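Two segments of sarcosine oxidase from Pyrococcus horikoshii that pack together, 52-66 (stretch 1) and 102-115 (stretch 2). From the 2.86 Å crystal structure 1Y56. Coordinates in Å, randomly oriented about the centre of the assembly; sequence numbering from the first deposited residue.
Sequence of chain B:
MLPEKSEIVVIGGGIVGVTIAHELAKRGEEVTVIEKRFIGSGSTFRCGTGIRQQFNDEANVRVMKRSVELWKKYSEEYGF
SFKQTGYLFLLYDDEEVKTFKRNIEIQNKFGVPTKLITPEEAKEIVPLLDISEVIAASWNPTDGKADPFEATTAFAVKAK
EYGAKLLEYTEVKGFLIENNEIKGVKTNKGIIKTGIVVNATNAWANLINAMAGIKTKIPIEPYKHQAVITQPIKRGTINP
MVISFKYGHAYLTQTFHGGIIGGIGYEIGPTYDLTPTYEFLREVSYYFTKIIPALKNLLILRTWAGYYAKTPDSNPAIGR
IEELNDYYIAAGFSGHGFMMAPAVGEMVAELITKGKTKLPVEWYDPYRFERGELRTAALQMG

Stretch 1 52-66: RQQFNDEANVRVMKR
Stretch 2 102-115: RNIEIQNKFGVPTK

How do the two backbones run past each other? Residues 52–57 form an irregular lead-in to a helix that begins at Glu 58, while the second stretch is helical through Lys 109 and then turns into loop. Both chains advance in the same sense: Asn 56 CA lies 5.3 Å from Asn 103 CA, Val 61 CA 6.3 Å from Gln 107 CA, Arg 62 CA 6.4 Å from Phe 110 CA and Lys 65 CA 6.6 Å from Val 112 CA, which fixes the register. Asp 57, chi1 p, caps the first helix, its OD1 accepting from Asn 60 N at 3.2 Å.

What does Phe 110, which covers the most surface, rest on? Just past its helix, at phi/psi -102/22, it points toward the first helix with chi1 m and chi2 -79°. Glu 58, extended (t, t), lays CG over one ring face, 3.8 Å from the centroid, a CH-pi contact. Arg 62 CD approaches obliquely, 3.6 Å from Phe 110 CD1, while Arg 62 NH1 forms a salt bridge with Glu 58 OE2 (3.0 Å), and the aliphatic carbons Glu 58 CG and Arg 62 CD of this charged pair both lie against the Phe 110 ring.

How does Val 112 extend this apolar patch? At phi/psi -108/102, with chi1 t, it sets CG2 3.8 Å from Val 61 CG1 and CG1 3.8 Å from Gln 53 CB. Lys 65 CB lies 4.0 Å from Val 112 CG2; its NZ donates to Gly 111 O at 2.9 Å. Gly 111 has phi 84°, and an ideal CB there would clash with Lys 65 CE.

Why does buried Gln 107 matter? Its side chain (chi1 m, chi2 t, chi3 46°) satisfies a loop carbonyl: NE2 donates to Phe 55 O at 2.8 Å, 157°. Thr 114 OG1 donates to Gln 107 OE1 at 2.7 Å, and a water links Gln 107 NE2 to Gln 54 OE1, 3.1 Å from each.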

# COMPACT_ATOMS: atom_id res chain seq x y z
N ARG B 52 -32.67 -22.53 43.64
CA ARG B 52 -34.01 -22.26 44.09
C ARG B 52 -34.86 -23.53 44.03
O ARG B 52 -34.69 -24.34 43.12
CB ARG B 52 -34.60 -21.23 43.14
CG ARG B 52 -35.74 -20.44 43.66
CD ARG B 52 -36.78 -20.15 42.55
NE ARG B 52 -36.20 -19.84 41.24
CZ ARG B 52 -36.84 -20.02 40.08
NH1 ARG B 52 -36.22 -19.71 38.95
NH2 ARG B 52 -38.07 -20.51 40.05
N GLN B 53 -35.76 -23.69 45.00
CA GLN B 53 -36.73 -24.80 44.98
C GLN B 53 -38.17 -24.28 44.82
O GLN B 53 -39.10 -25.08 44.75
CB GLN B 53 -36.64 -25.65 46.26
CG GLN B 53 -35.30 -26.31 46.50
CD GLN B 53 -35.08 -26.62 47.97
OE1 GLN B 53 -35.15 -27.78 48.39
NE2 GLN B 53 -34.82 -25.58 48.77
N GLN B 54 -38.33 -22.96 44.78
CA GLN B 54 -39.65 -22.33 44.65
C GLN B 54 -40.12 -22.29 43.19
O GLN B 54 -40.03 -21.27 42.51
CB GLN B 54 -39.66 -20.95 45.30
CG GLN B 54 -39.44 -20.98 46.80
CD GLN B 54 -39.49 -19.59 47.42
OE1 GLN B 54 -40.52 -18.93 47.41
NE2 GLN B 54 -38.36 -19.15 47.97
N PHE B 55 -40.61 -23.44 42.73
CA PHE B 55 -41.20 -23.61 41.42
C PHE B 55 -42.70 -23.90 41.59
O PHE B 55 -43.19 -23.94 42.73
CB PHE B 55 -40.47 -24.72 40.66
CG PHE B 55 -39.12 -24.30 40.15
CD1 PHE B 55 -38.03 -24.21 41.01
CD2 PHE B 55 -38.95 -23.98 38.81
CE1 PHE B 55 -36.77 -23.80 40.54
CE2 PHE B 55 -37.71 -23.58 38.32
CZ PHE B 55 -36.61 -23.48 39.18
N ASN B 56 -43.42 -24.10 40.49
CA ASN B 56 -44.87 -24.05 40.53
C ASN B 56 -45.56 -25.31 40.05
O ASN B 56 -46.73 -25.28 39.69
CB ASN B 56 -45.34 -22.87 39.71
CG ASN B 56 -44.67 -21.61 40.15
OD1 ASN B 56 -44.51 -21.38 41.36
ND2 ASN B 56 -44.22 -20.79 39.20
N ASP B 57 -44.81 -26.40 40.07
CA ASP B 57 -45.32 -27.67 39.60
C ASP B 57 -44.51 -28.76 40.26
O ASP B 57 -43.37 -28.54 40.68
CB ASP B 57 -45.20 -27.76 38.09
CG ASP B 57 -43.79 -27.50 37.63
OD1 ASP B 57 -43.06 -28.51 37.40
OD2 ASP B 57 -43.40 -26.30 37.52
N GLU B 58 -45.10 -29.93 40.35
CA GLU B 58 -44.54 -31.00 41.14
C GLU B 58 -43.14 -31.39 40.69
O GLU B 58 -42.23 -31.40 41.50
CB GLU B 58 -45.49 -32.18 41.13
CG GLU B 58 -44.86 -33.50 41.46
CD GLU B 58 -45.88 -34.58 41.60
OE1 GLU B 58 -47.07 -34.30 41.31
OE2 GLU B 58 -45.51 -35.70 42.02
N ALA B 59 -42.97 -31.68 39.41
CA ALA B 59 -41.71 -32.22 38.91
C ALA B 59 -40.53 -31.31 39.25
O ALA B 59 -39.55 -31.75 39.85
CB ALA B 59 -41.78 -32.48 37.40
N ASN B 60 -40.65 -30.03 38.90
CA ASN B 60 -39.58 -29.06 39.14
C ASN B 60 -39.25 -28.92 40.62
O ASN B 60 -38.09 -28.75 40.99
CB ASN B 60 -39.95 -27.69 38.56
CG ASN B 60 -39.83 -27.62 37.05
OD1 ASN B 60 -38.85 -28.06 36.45
ND2 ASN B 60 -40.84 -27.05 36.42
N VAL B 61 -40.28 -28.98 41.45
CA VAL B 61 -40.11 -28.85 42.89
C VAL B 61 -39.38 -30.06 43.45
O VAL B 61 -38.49 -29.91 44.31
CB VAL B 61 -41.45 -28.61 43.59
CG1 VAL B 61 -41.36 -28.89 45.08
CG2 VAL B 61 -41.93 -27.18 43.33
N ARG B 62 -39.73 -31.25 42.98
CA ARG B 62 -39.07 -32.48 43.42
C ARG B 62 -37.62 -32.50 42.94
O ARG B 62 -36.71 -32.79 43.72
CB ARG B 62 -39.80 -33.75 42.95
CG ARG B 62 -41.32 -33.70 43.03
CD ARG B 62 -41.91 -34.93 43.69
NE ARG B 62 -41.18 -36.15 43.37
CZ ARG B 62 -41.61 -37.08 42.52
NH1 ARG B 62 -42.77 -36.93 41.89
NH2 ARG B 62 -40.87 -38.15 42.29
N VAL B 63 -37.41 -32.19 41.67
CA VAL B 63 -36.07 -32.12 41.09
C VAL B 63 -35.17 -31.12 41.85
O VAL B 63 -34.03 -31.43 42.17
CB VAL B 63 -36.14 -31.78 39.59
CG1 VAL B 63 -34.75 -31.52 39.02
CG2 VAL B 63 -36.82 -32.90 38.83
N MET B 64 -35.69 -29.93 42.14
CA MET B 64 -34.92 -28.93 42.86
C MET B 64 -34.68 -29.26 44.34
O MET B 64 -33.62 -28.96 44.89
CB MET B 64 -35.53 -27.53 42.69
CG MET B 64 -35.19 -26.92 41.33
SD MET B 64 -33.48 -27.21 40.78
CE MET B 64 -32.57 -26.34 42.07
N LYS B 65 -35.68 -29.89 44.98
CA LYS B 65 -35.49 -30.41 46.33
C LYS B 65 -34.31 -31.38 46.29
O LYS B 65 -33.37 -31.26 47.08
CB LYS B 65 -36.75 -31.14 46.81
CG LYS B 65 -36.72 -31.45 48.31
CD LYS B 65 -37.27 -32.84 48.66
CE LYS B 65 -38.00 -32.84 50.02
NZ LYS B 65 -37.25 -32.28 51.20
N ARG B 66 -34.35 -32.32 45.36
CA ARG B 66 -33.26 -33.24 45.24
C ARG B 66 -31.97 -32.49 44.93
O ARG B 66 -30.94 -32.71 45.57
CB ARG B 66 -33.56 -34.27 44.16
CG ARG B 66 -32.45 -35.25 43.93
CD ARG B 66 -32.20 -36.01 45.18
NE ARG B 66 -31.06 -36.88 45.00
CZ ARG B 66 -30.21 -37.20 45.97
NH1 ARG B 66 -30.38 -36.70 47.20
NH2 ARG B 66 -29.19 -38.00 45.71
N ARG B 102 -50.91 -20.29 46.50
CA ARG B 102 -51.14 -21.49 45.71
C ARG B 102 -49.83 -22.21 45.33
O ARG B 102 -49.76 -23.42 45.41
CB ARG B 102 -52.01 -21.13 44.49
CG ARG B 102 -52.29 -22.26 43.51
CD ARG B 102 -53.45 -23.16 43.94
NE ARG B 102 -53.11 -24.58 43.72
CZ ARG B 102 -52.91 -25.47 44.69
NH1 ARG B 102 -53.03 -25.13 45.97
NH2 ARG B 102 -52.60 -26.73 44.37
N ASN B 103 -48.80 -21.46 44.94
CA ASN B 103 -47.47 -22.02 44.63
C ASN B 103 -46.80 -22.68 45.82
O ASN B 103 -46.16 -23.72 45.68
CB ASN B 103 -46.50 -20.95 44.12
CG ASN B 103 -46.99 -20.25 42.88
OD1 ASN B 103 -47.89 -20.72 42.18
ND2 ASN B 103 -46.38 -19.10 42.58
N ILE B 104 -46.93 -22.03 46.98
CA ILE B 104 -46.30 -22.48 48.23
C ILE B 104 -46.93 -23.79 48.64
O ILE B 104 -46.23 -24.74 49.04
CB ILE B 104 -46.46 -21.44 49.36
CG1 ILE B 104 -45.67 -20.16 49.06
CG2 ILE B 104 -46.02 -22.02 50.71
CD1 ILE B 104 -46.16 -18.90 49.83
N GLU B 105 -48.25 -23.83 48.51
CA GLU B 105 -49.02 -25.01 48.83
C GLU B 105 -48.46 -26.22 48.09
O GLU B 105 -48.20 -27.26 48.71
CB GLU B 105 -50.49 -24.79 48.48
CG GLU B 105 -51.42 -25.84 49.08
CD GLU B 105 -52.89 -25.43 49.00
OE1 GLU B 105 -53.75 -26.36 48.92
OE2 GLU B 105 -53.19 -24.20 49.01
N ILE B 106 -48.24 -26.08 46.79
CA ILE B 106 -47.71 -27.19 46.00
C ILE B 106 -46.25 -27.48 46.39
O ILE B 106 -45.87 -28.65 46.49
CB ILE B 106 -48.00 -27.09 44.41
CG1 ILE B 106 -46.74 -27.11 43.56
CG2 ILE B 106 -48.95 -25.95 44.01
CD1 ILE B 106 -46.36 -28.53 43.15
N GLN B 107 -45.47 -26.43 46.65
CA GLN B 107 -44.09 -26.58 47.17
C GLN B 107 -44.05 -27.41 48.44
O GLN B 107 -43.28 -28.38 48.54
CB GLN B 107 -43.47 -25.21 47.44
CG GLN B 107 -42.81 -24.59 46.23
CD GLN B 107 -42.80 -23.08 46.26
OE1 GLN B 107 -42.47 -22.46 47.27
NE2 GLN B 107 -43.17 -22.47 45.15
N ASN B 108 -44.89 -27.05 49.41
CA ASN B 108 -44.97 -27.77 50.67
C ASN B 108 -45.27 -29.27 50.53
O ASN B 108 -44.51 -30.08 51.07
CB ASN B 108 -45.95 -27.09 51.64
CG ASN B 108 -45.43 -25.75 52.14
OD1 ASN B 108 -46.21 -24.86 52.44
ND2 ASN B 108 -44.12 -25.59 52.21
N LYS B 109 -46.32 -29.61 49.78
CA LYS B 109 -46.72 -31.02 49.54
C LYS B 109 -45.52 -31.89 49.26
O LYS B 109 -45.44 -33.01 49.75
CB LYS B 109 -47.72 -31.16 48.37
CG LYS B 109 -48.96 -30.22 48.39
CD LYS B 109 -50.19 -30.80 49.17
CE LYS B 109 -51.12 -29.69 49.76
NZ LYS B 109 -52.11 -29.11 48.77
N PHE B 110 -44.57 -31.36 48.50
CA PHE B 110 -43.43 -32.12 48.06
C PHE B 110 -42.15 -31.84 48.85
O PHE B 110 -41.05 -32.11 48.39
CB PHE B 110 -43.27 -31.98 46.55
CG PHE B 110 -44.48 -32.43 45.81
CD1 PHE B 110 -44.71 -33.80 45.61
CD2 PHE B 110 -45.43 -31.51 45.37
CE1 PHE B 110 -45.87 -34.25 44.95
CE2 PHE B 110 -46.59 -31.94 44.71
CZ PHE B 110 -46.81 -33.32 44.50
N GLY B 111 -42.32 -31.32 50.06
CA GLY B 111 -41.22 -31.24 51.01
C GLY B 111 -40.31 -30.03 50.85
O GLY B 111 -39.15 -30.05 51.29
N VAL B 112 -40.82 -28.98 50.23
CA VAL B 112 -40.11 -27.72 50.18
C VAL B 112 -40.84 -26.76 51.11
O VAL B 112 -41.89 -26.21 50.74
CB VAL B 112 -39.98 -27.19 48.74
CG1 VAL B 112 -39.49 -25.74 48.73
CG2 VAL B 112 -39.04 -28.09 47.94
N PRO B 113 -40.29 -26.54 52.32
CA PRO B 113 -41.00 -25.84 53.38
C PRO B 113 -40.95 -24.32 53.22
O PRO B 113 -40.39 -23.63 54.07
CB PRO B 113 -40.27 -26.29 54.65
CG PRO B 113 -38.89 -26.54 54.22
CD PRO B 113 -38.94 -26.95 52.76
N THR B 114 -41.53 -23.80 52.14
CA THR B 114 -41.62 -22.36 51.92
C THR B 114 -42.71 -21.75 52.82
O THR B 114 -43.74 -22.38 53.04
CB THR B 114 -41.92 -22.05 50.43
OG1 THR B 114 -41.07 -22.85 49.59
CG2 THR B 114 -41.72 -20.57 50.12
N LYS B 115 -42.47 -20.55 53.33
CA LYS B 115 -43.48 -19.81 54.09
C LYS B 115 -43.90 -18.56 53.35
O LYS B 115 -43.07 -17.89 52.73
CB LYS B 115 -42.96 -19.37 55.47
CG LYS B 115 -42.09 -20.36 56.22
CD LYS B 115 -41.73 -19.85 57.60
CE LYS B 115 -40.69 -18.75 57.55
NZ LYS B 115 -40.28 -18.30 58.90
O HOH W 1 -43.18 -19.44 45.94